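Local coordinates for protein Non-atp dependent l-selective hydantoinase (Arthrobacter aurescens, PDB 1GKR) that hydrolyses the ring of 5-substituted hydantoins as a zinc-dependent, homotetrameric cyclic amidase, cleaving aryl derivatives better than alkyl ones, at residues Ser311-Lys321 and Ala331-Glu339; Met93-Thr101 and Met149-Phe158. All blocks are in the same frame, centred on the assembly; numbering follows the deposited sequence.

Contact 1: residues Ser311-Lys321 and Ala331-Glu339; sequences SDHGGHPVEDK and AGNGALGLE. With ZN (zinc ion), chain F.
H313 lays its imidazole against the backbone of L336-L338. CB starts 3.8 Å from L338 N; with CG anti to the backbone N (chi1 171°), the ring is carried on to the amides of G337 and L338. ND1 accepts two N-H groups: G337 N at 3.0 Å, tilted modestly from the ring plane, and L338 N, 37° out of it. One face takes L338 CD2, 3.6 Å from the H313 ring centroid, a CH-pi contact; this methyl lies over the CG-CD2 side, 3.4 Å from H313 CD2. CE1 meets L336 CD2 at 3.5 Å. At the tip, NE2 is hydrogen-bonded to D78 OD2. A leucine in place of H313 would probably leave the G337 and L338 amides without their shared acceptor and D78 without this mate. At the far end of the contact, K321 bends at chi2 and reaches back, NZ forming hydrogen bonds to G332 O and G334 O at 2.8 Å each, the latter on a lone pair; P280 O is a third acceptor. D312, just before H313, binds zinc through OD1 at 2.1 Å alongside H60 and H62. An aspartate metal ligand just past the C-terminal end of a barrel strand, here 308-309, is characteristic of the amidohydrolase TIM barrel.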
loop_
_atom_site.group_PDB
_atom_site.type_symbol
_atom_site.label_atom_id
_atom_site.label_comp_id
_atom_site.label_asym_id
_atom_site.label_seq_id
_atom_site.Cartn_x
_atom_site.Cartn_y
_atom_site.Cartn_z
ATOM N N SER A 311 -25.337 4.382 -19.250
ATOM C CA SER A 311 -26.274 3.277 -19.453
ATOM C C SER A 311 -25.745 2.095 -20.253
ATOM O O SER A 311 -26.041 0.934 -19.945
ATOM C CB SER A 311 -27.534 3.798 -20.138
ATOM O OG SER A 311 -27.205 4.295 -21.422
ATOM N N ASP A 312 -24.939 2.396 -21.263
ATOM C CA ASP A 312 -24.425 1.374 -22.168
ATOM C C ASP A 312 -25.646 0.787 -22.912
ATOM O O ASP A 312 -25.740 -0.414 -23.185
ATOM C CB ASP A 312 -23.650 0.280 -21.432
ATOM C CG ASP A 312 -22.857 -0.603 -22.393
ATOM O OD1 ASP A 312 -22.503 -0.114 -23.490
ATOM O OD2 ASP A 312 -22.577 -1.775 -22.065
ATOM N N HIS A 313 -26.588 1.677 -23.208
ATOM C CA HIS A 313 -27.798 1.361 -23.953
ATOM C C HIS A 313 -27.364 0.788 -25.308
ATOM O O HIS A 313 -26.585 1.403 -26.038
ATOM C CB HIS A 313 -28.590 2.652 -24.168
ATOM C CG HIS A 313 -29.747 2.514 -25.104
ATOM N ND1 HIS A 313 -31.008 2.154 -24.682
ATOM C CD2 HIS A 313 -29.836 2.708 -26.443
ATOM C CE1 HIS A 313 -31.827 2.138 -25.719
ATOM N NE2 HIS A 313 -31.141 2.470 -26.798
ATOM N N GLY A 314 -27.870 -0.387 -25.647
ATOM C CA GLY A 314 -27.497 -0.989 -26.908
ATOM C C GLY A 314 -28.416 -2.136 -27.240
ATOM O O GLY A 314 -28.518 -3.102 -26.479
ATOM N N GLY A 315 -29.084 -2.025 -28.384
ATOM C CA GLY A 315 -30.014 -3.055 -28.801
ATOM C C GLY A 315 -29.382 -4.235 -29.507
ATOM O O GLY A 315 -28.221 -4.209 -29.883
ATOM N N HIS A 316 -30.165 -5.286 -29.659
ATOM C CA HIS A 316 -29.743 -6.496 -30.333
ATOM C C HIS A 316 -31.054 -7.094 -30.803
ATOM O O HIS A 316 -32.039 -7.088 -30.060
ATOM C CB HIS A 316 -29.069 -7.461 -29.365
ATOM C CG HIS A 316 -27.782 -8.021 -29.879
ATOM N ND1 HIS A 316 -26.550 -7.519 -29.508
ATOM C CD2 HIS A 316 -27.534 -9.001 -30.780
ATOM C CE1 HIS A 316 -25.600 -8.166 -30.161
ATOM N NE2 HIS A 316 -26.171 -9.070 -30.940
ATOM N N PRO A 317 -31.104 -7.588 -32.049
ATOM C CA PRO A 317 -32.378 -8.164 -32.485
ATOM C C PRO A 317 -32.824 -9.228 -31.482
ATOM O O PRO A 317 -32.048 -10.118 -31.120
ATOM C CB PRO A 317 -32.051 -8.708 -33.877
ATOM C CG PRO A 317 -30.557 -8.947 -33.822
ATOM C CD PRO A 317 -30.063 -7.750 -33.077
ATOM N N VAL A 318 -34.070 -9.102 -31.019
ATOM C CA VAL A 318 -34.648 -10.010 -30.025
ATOM C C VAL A 318 -34.451 -11.505 -30.326
ATOM O O VAL A 318 -34.484 -12.336 -29.416
ATOM C CB VAL A 318 -36.159 -9.699 -29.811
ATOM C CG1 VAL A 318 -36.933 -10.008 -31.046
ATOM C CG2 VAL A 318 -36.696 -10.481 -28.641
ATOM N N GLU A 319 -34.217 -11.837 -31.594
ATOM C CA GLU A 319 -34.000 -13.224 -32.015
ATOM C C GLU A 319 -32.571 -13.686 -31.752
ATOM O O GLU A 319 -32.235 -14.849 -31.975
ATOM C CB GLU A 319 -34.325 -13.396 -33.508
ATOM C CG GLU A 319 -33.729 -12.335 -34.416
ATOM C CD GLU A 319 -34.673 -11.164 -34.656
ATOM O OE1 GLU A 319 -35.430 -10.788 -33.737
ATOM O OE2 GLU A 319 -34.651 -10.605 -35.770
ATOM N N ASP A 320 -31.730 -12.766 -31.293
ATOM C CA ASP A 320 -30.343 -13.086 -30.981
ATOM C C ASP A 320 -30.197 -13.112 -29.473
ATOM O O ASP A 320 -29.091 -13.199 -28.944
ATOM C CB ASP A 320 -29.393 -12.045 -31.574
ATOM C CG ASP A 320 -29.288 -12.146 -33.085
ATOM O OD1 ASP A 320 -29.941 -13.049 -33.662
ATOM O OD2 ASP A 320 -28.551 -11.326 -33.692
ATOM N N LYS A 321 -31.332 -13.024 -28.785
ATOM C CA LYS A 321 -31.344 -13.047 -27.335
ATOM C C LYS A 321 -32.076 -14.271 -26.856
ATOM O O LYS A 321 -31.577 -15.002 -26.004
ATOM C CB LYS A 321 -32.045 -11.811 -26.763
ATOM C CG LYS A 321 -31.170 -10.564 -26.638
ATOM C CD LYS A 321 -30.084 -10.725 -25.583
ATOM C CE LYS A 321 -29.447 -9.378 -25.266
ATOM N NZ LYS A 321 -28.445 -9.449 -24.172
ATOM N N ALA A 331 -26.532 -16.113 -27.334
ATOM C CA ALA A 331 -27.223 -14.856 -27.125
ATOM C C ALA A 331 -26.153 -13.771 -27.161
ATOM O O ALA A 331 -25.026 -13.988 -26.700
ATOM C CB ALA A 331 -27.935 -14.872 -25.786
ATOM N N GLY A 332 -26.488 -12.615 -27.727
ATOM C CA GLY A 332 -25.518 -11.533 -27.788
ATOM C C GLY A 332 -25.520 -10.665 -26.543
ATOM O O GLY A 332 -26.468 -10.681 -25.765
ATOM N N ASN A 333 -24.454 -9.901 -26.352
ATOM C CA ASN A 333 -24.355 -9.021 -25.192
ATOM C C ASN A 333 -25.070 -7.690 -25.406
ATOM O O ASN A 333 -25.134 -7.174 -26.528
ATOM C CB ASN A 333 -22.887 -8.728 -24.856
ATOM C CG ASN A 333 -22.110 -9.977 -24.500
ATOM O OD1 ASN A 333 -22.667 -10.941 -23.966
ATOM N ND2 ASN A 333 -20.810 -9.963 -24.775
ATOM N N GLY A 334 -25.600 -7.128 -24.330
ATOM C CA GLY A 334 -26.252 -5.847 -24.464
ATOM C C GLY A 334 -27.560 -5.730 -23.731
ATOM O O GLY A 334 -28.202 -6.726 -23.419
ATOM N N ALA A 335 -27.953 -4.494 -23.455
ATOM C CA ALA A 335 -29.206 -4.236 -22.776
ATOM C C ALA A 335 -29.579 -2.802 -23.045
ATOM O O ALA A 335 -28.703 -1.951 -23.095
ATOM C CB ALA A 335 -29.055 -4.457 -21.290
ATOM N N LEU A 336 -30.868 -2.538 -23.246
ATOM C CA LEU A 336 -31.340 -1.172 -23.470
ATOM C C LEU A 336 -31.296 -0.515 -22.103
ATOM O O LEU A 336 -31.340 -1.208 -21.091
ATOM C CB LEU A 336 -32.773 -1.171 -24.005
ATOM C CG LEU A 336 -32.966 -1.883 -25.347
ATOM C CD1 LEU A 336 -34.410 -1.798 -25.770
ATOM C CD2 LEU A 336 -32.107 -1.233 -26.402
ATOM N N GLY A 337 -31.190 0.809 -22.057
ATOM C CA GLY A 337 -31.135 1.474 -20.767
ATOM C C GLY A 337 -31.433 2.955 -20.805
ATOM O O GLY A 337 -31.545 3.610 -19.767
ATOM N N LEU A 338 -31.577 3.487 -22.007
ATOM C CA LEU A 338 -31.849 4.900 -22.179
ATOM C C LEU A 338 -33.135 5.366 -21.510
ATOM O O LEU A 338 -33.238 6.502 -21.054
ATOM C CB LEU A 338 -31.913 5.202 -23.663
ATOM C CG LEU A 338 -31.009 6.292 -24.200
ATOM C CD1 LEU A 338 -29.754 6.403 -23.384
ATOM C CD2 LEU A 338 -30.688 5.955 -25.653
ATOM N N GLU A 339 -34.120 4.485 -21.446
ATOM C CA GLU A 339 -35.403 4.852 -20.869
ATOM C C GLU A 339 -35.547 4.481 -19.398
ATOM O O GLU A 339 -36.432 4.988 -18.715
ATOM C CB GLU A 339 -36.522 4.205 -21.693
ATOM C CG GLU A 339 -37.752 5.072 -21.842
ATOM C CD GLU A 339 -38.733 4.526 -22.856
ATOM O OE1 GLU A 339 -38.324 4.297 -24.011
ATOM O OE2 GLU A 339 -39.914 4.333 -22.496
HETATM ZN ZN ZN F . -20.626 -0.318 -24.472
HETATM O O HOH W 1 -27.091 -1.722 -20.641
HETATM O O HOH W 2 -20.692 -2.780 -24.021
#

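Contact 2: residues Met93-Thr101 and Met149-Phe158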
loop_
_atom_site.group_PDB
_atom_site.type_symbol
_atom_site.label_atom_id
_atom_site.label_comp_id
_atom_site.label_asym_id
_atom_site.label_seq_id
_atom_site.Cartn_x
_atom_site.Cartn_y
_atom_site.Cartn_z
ATOM N N MET A 93 -21.208 5.971 -29.143
ATOM C CA MET A 93 -19.961 5.229 -29.281
ATOM C C MET A 93 -19.738 5.015 -30.783
ATOM O O MET A 93 -20.655 5.190 -31.587
ATOM C CB MET A 93 -20.053 3.890 -28.559
ATOM C CG MET A 93 -20.327 4.010 -27.076
ATOM S SD MET A 93 -18.858 4.054 -26.008
ATOM C CE MET A 93 -17.632 4.689 -27.117
ATOM N N PRO A 94 -18.525 4.608 -31.183
ATOM C CA PRO A 94 -18.292 4.418 -32.610
ATOM C C PRO A 94 -18.429 2.994 -33.095
ATOM O O PRO A 94 -17.889 2.657 -34.139
ATOM C CB PRO A 94 -16.877 4.932 -32.766
ATOM C CG PRO A 94 -16.222 4.345 -31.543
ATOM C CD PRO A 94 -17.265 4.464 -30.433
ATOM N N ILE A 95 -19.129 2.155 -32.342
ATOM C CA ILE A 95 -19.305 0.764 -32.750
ATOM C C ILE A 95 -20.549 0.697 -33.616
ATOM O O ILE A 95 -21.672 0.701 -33.106
ATOM C CB ILE A 95 -19.566 -0.186 -31.568
ATOM C CG1 ILE A 95 -18.592 0.076 -30.418
ATOM C CG2 ILE A 95 -19.478 -1.615 -32.057
ATOM C CD1 ILE A 95 -17.254 -0.530 -30.575
ATOM N N THR A 96 -20.353 0.632 -34.922
ATOM C CA THR A 96 -21.469 0.565 -35.851
ATOM C C THR A 96 -20.886 0.221 -37.206
ATOM O O THR A 96 -19.690 -0.019 -37.313
ATOM C CB THR A 96 -22.230 1.937 -35.925
ATOM O OG1 THR A 96 -23.273 1.847 -36.895
ATOM C CG2 THR A 96 -21.304 3.065 -36.319
ATOM N N PHE A 97 -21.725 0.157 -38.233
ATOM C CA PHE A 97 -21.199 -0.108 -39.558
ATOM C C PHE A 97 -21.767 0.879 -40.546
ATOM O O PHE A 97 -22.985 1.031 -40.652
ATOM C CB PHE A 97 -21.510 -1.509 -40.052
ATOM C CG PHE A 97 -20.748 -1.860 -41.296
ATOM C CD1 PHE A 97 -19.434 -2.326 -41.215
ATOM C CD2 PHE A 97 -21.301 -1.636 -42.558
ATOM C CE1 PHE A 97 -18.678 -2.558 -42.374
ATOM C CE2 PHE A 97 -20.561 -1.863 -43.721
ATOM C CZ PHE A 97 -19.245 -2.324 -43.629
ATOM N N PRO A 98 -20.887 1.588 -41.266
ATOM C CA PRO A 98 -19.437 1.437 -41.121
ATOM C C PRO A 98 -18.941 1.963 -39.770
ATOM O O PRO A 98 -19.568 2.827 -39.157
ATOM C CB PRO A 98 -18.897 2.246 -42.290
ATOM C CG PRO A 98 -19.891 3.351 -42.397
ATOM C CD PRO A 98 -21.212 2.633 -42.249
ATOM N N PRO A 99 -17.803 1.448 -39.292
ATOM C CA PRO A 99 -17.203 1.845 -38.018
ATOM C C PRO A 99 -16.823 3.307 -38.053
ATOM O O PRO A 99 -16.293 3.773 -39.054
ATOM C CB PRO A 99 -15.961 0.968 -37.932
ATOM C CG PRO A 99 -16.303 -0.199 -38.768
ATOM C CD PRO A 99 -16.974 0.430 -39.945
ATOM N N THR A 100 -17.078 4.031 -36.970
ATOM C CA THR A 100 -16.712 5.437 -36.946
ATOM C C THR A 100 -15.219 5.540 -36.615
ATOM O O THR A 100 -14.839 6.061 -35.572
ATOM C CB THR A 100 -17.532 6.213 -35.907
ATOM O OG1 THR A 100 -18.911 5.830 -35.995
ATOM C CG2 THR A 100 -17.416 7.704 -36.173
ATOM N N THR A 101 -14.381 5.038 -37.520
ATOM C CA THR A 101 -12.936 5.043 -37.338
ATOM C C THR A 101 -12.220 5.866 -38.391
ATOM O O THR A 101 -10.995 5.778 -38.533
ATOM C CB THR A 101 -12.389 3.636 -37.425
ATOM O OG1 THR A 101 -12.897 3.030 -38.616
ATOM C CG2 THR A 101 -12.809 2.818 -36.221
ATOM N N MET A 149 -10.974 -1.075 -27.621
ATOM C CA MET A 149 -11.349 -2.233 -26.831
ATOM C C MET A 149 -10.164 -3.139 -26.605
ATOM O O MET A 149 -9.327 -3.322 -27.498
ATOM C CB MET A 149 -12.467 -3.001 -27.515
ATOM C CG MET A 149 -13.627 -2.123 -27.908
ATOM S SD MET A 149 -15.138 -3.091 -28.022
ATOM C CE MET A 149 -15.122 -3.502 -29.734
ATOM N N MET A 150 -10.090 -3.698 -25.403
ATOM C CA MET A 150 -9.008 -4.603 -25.059
ATOM C C MET A 150 -9.497 -6.024 -25.260
ATOM O O MET A 150 -8.711 -6.965 -25.256
ATOM C CB MET A 150 -8.562 -4.376 -23.611
ATOM C CG MET A 150 -7.915 -3.009 -23.397
ATOM S SD MET A 150 -7.492 -2.623 -21.687
ATOM C CE MET A 150 -6.215 -3.833 -21.383
ATOM N N ALA A 151 -10.807 -6.156 -25.441
ATOM C CA ALA A 151 -11.462 -7.438 -25.686
ATOM C C ALA A 151 -12.587 -7.084 -26.652
ATOM O O ALA A 151 -13.418 -6.216 -26.358
ATOM C CB ALA A 151 -12.012 -8.008 -24.401
ATOM N N ALA A 152 -12.597 -7.738 -27.815
ATOM C CA ALA A 152 -13.582 -7.452 -28.860
ATOM C C ALA A 152 -14.961 -7.900 -28.477
ATOM O O ALA A 152 -15.190 -8.348 -27.362
ATOM C CB ALA A 152 -13.170 -8.105 -30.181
ATOM N N SER A 153 -15.886 -7.750 -29.414
ATOM C CA SER A 153 -17.270 -8.164 -29.204
ATOM C C SER A 153 -17.898 -8.346 -30.583
ATOM O O SER A 153 -18.771 -9.202 -30.779
ATOM C CB SER A 153 -18.045 -7.108 -28.399
ATOM O OG SER A 153 -19.350 -7.569 -28.060
ATOM N N VAL A 154 -17.430 -7.532 -31.529
ATOM C CA VAL A 154 -17.905 -7.579 -32.906
ATOM C C VAL A 154 -16.696 -7.618 -33.826
ATOM O O VAL A 154 -16.405 -6.646 -34.519
ATOM C CB VAL A 154 -18.763 -6.342 -33.254
ATOM C CG1 VAL A 154 -20.084 -6.381 -32.482
ATOM C CG2 VAL A 154 -17.993 -5.071 -32.925
ATOM N N PRO A 155 -15.963 -8.746 -33.829
ATOM C CA PRO A 155 -14.772 -8.910 -34.673
ATOM C C PRO A 155 -15.051 -8.574 -36.142
ATOM O O PRO A 155 -16.146 -8.840 -36.653
ATOM C CB PRO A 155 -14.404 -10.377 -34.460
ATOM C CG PRO A 155 -14.807 -10.605 -33.033
ATOM C CD PRO A 155 -16.166 -9.935 -32.980
ATOM N N GLY A 156 -14.051 -7.984 -36.803
ATOM C CA GLY A 156 -14.188 -7.582 -38.196
ATOM C C GLY A 156 -14.688 -6.145 -38.303
ATOM O O GLY A 156 -14.124 -5.322 -39.033
ATOM N N MET A 157 -15.756 -5.856 -37.561
ATOM C CA MET A 157 -16.373 -4.535 -37.511
ATOM C C MET A 157 -15.535 -3.605 -36.604
ATOM O O MET A 157 -15.031 -2.572 -37.055
ATOM C CB MET A 157 -17.805 -4.685 -36.989
ATOM C CG MET A 157 -18.604 -3.409 -36.918
ATOM S SD MET A 157 -20.369 -3.781 -36.917
ATOM C CE MET A 157 -20.764 -3.750 -35.154
ATOM N N PHE A 158 -15.381 -3.974 -35.333
ATOM C CA PHE A 158 -14.578 -3.185 -34.401
ATOM C C PHE A 158 -13.613 -4.147 -33.705
ATOM O O PHE A 158 -14.044 -5.013 -32.940
ATOM C CB PHE A 158 -15.474 -2.508 -33.366
ATOM C CG PHE A 158 -14.947 -1.188 -32.888
ATOM C CD1 PHE A 158 -15.266 -0.012 -33.563
ATOM C CD2 PHE A 158 -14.108 -1.115 -31.781
ATOM C CE1 PHE A 158 -14.758 1.217 -33.143
ATOM C CE2 PHE A 158 -13.595 0.112 -31.356
ATOM C CZ PHE A 158 -13.924 1.280 -32.041
#
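I95 drives its CD1 methyl onto one face of the F158 phenyl, 3.4 Å from the ring centroid, in a CH-pi contact where the two side chains cross at about a right angle. The I95 conformation explains it: CG1 stands anti to the carbonyl carbon (chi1 -46°) and chi2 of -81° turns CD1 over the ring, while the other branch, CG2, faces V154 and M157. The M157 side chain runs out extended, CG anti to the backbone N, and then folds at chi3 (97°), which brings CE to 4.0 Å from I95 CG2 and lays SD beside F97 CB. M149 is likewise bent at chi3, its CE coming 3.8 Å from I95 CD1. P94 CG approaches CE1 of F158 at 3.8 Å from the same side as I95 CD1, and T101 CG2 reaches that atom from the opposite side. P99 CG rests 3.2 Å from the carbonyl oxygen M157 O, so the proline also meets backbone. The contact is thus chiefly apolar. V154 is poorly ordered, and its part is less certain. Residues 93-101 link strand 87-92 to helix 103-116. The loop 149-158 comes after helix 132-140 and before helix 163-176, so two loops of the barrel meet here, with I95 also touching H62 of strand 51-62.

How the contacts relate
The two contacts lie on different sides of the binuclear zinc site, with centres 16 Å apart; their nearest atoms come to about 4 Å without touching. Contact 1 supplies a metal ligand directly, D312, whose side chain is also about 5 Å from the second zinc. Contact 2 supplies none but borders the ligands: the I95 side chain is about 4 Å from that of H62, and M149 about 4 Å from that of H183 and about 5 Å from a zinc. H62 therefore connects them, sharing a zinc with D312 and packing against I95. K147, the carbamylated lysine that binds both ions, falls two residues before 149-158.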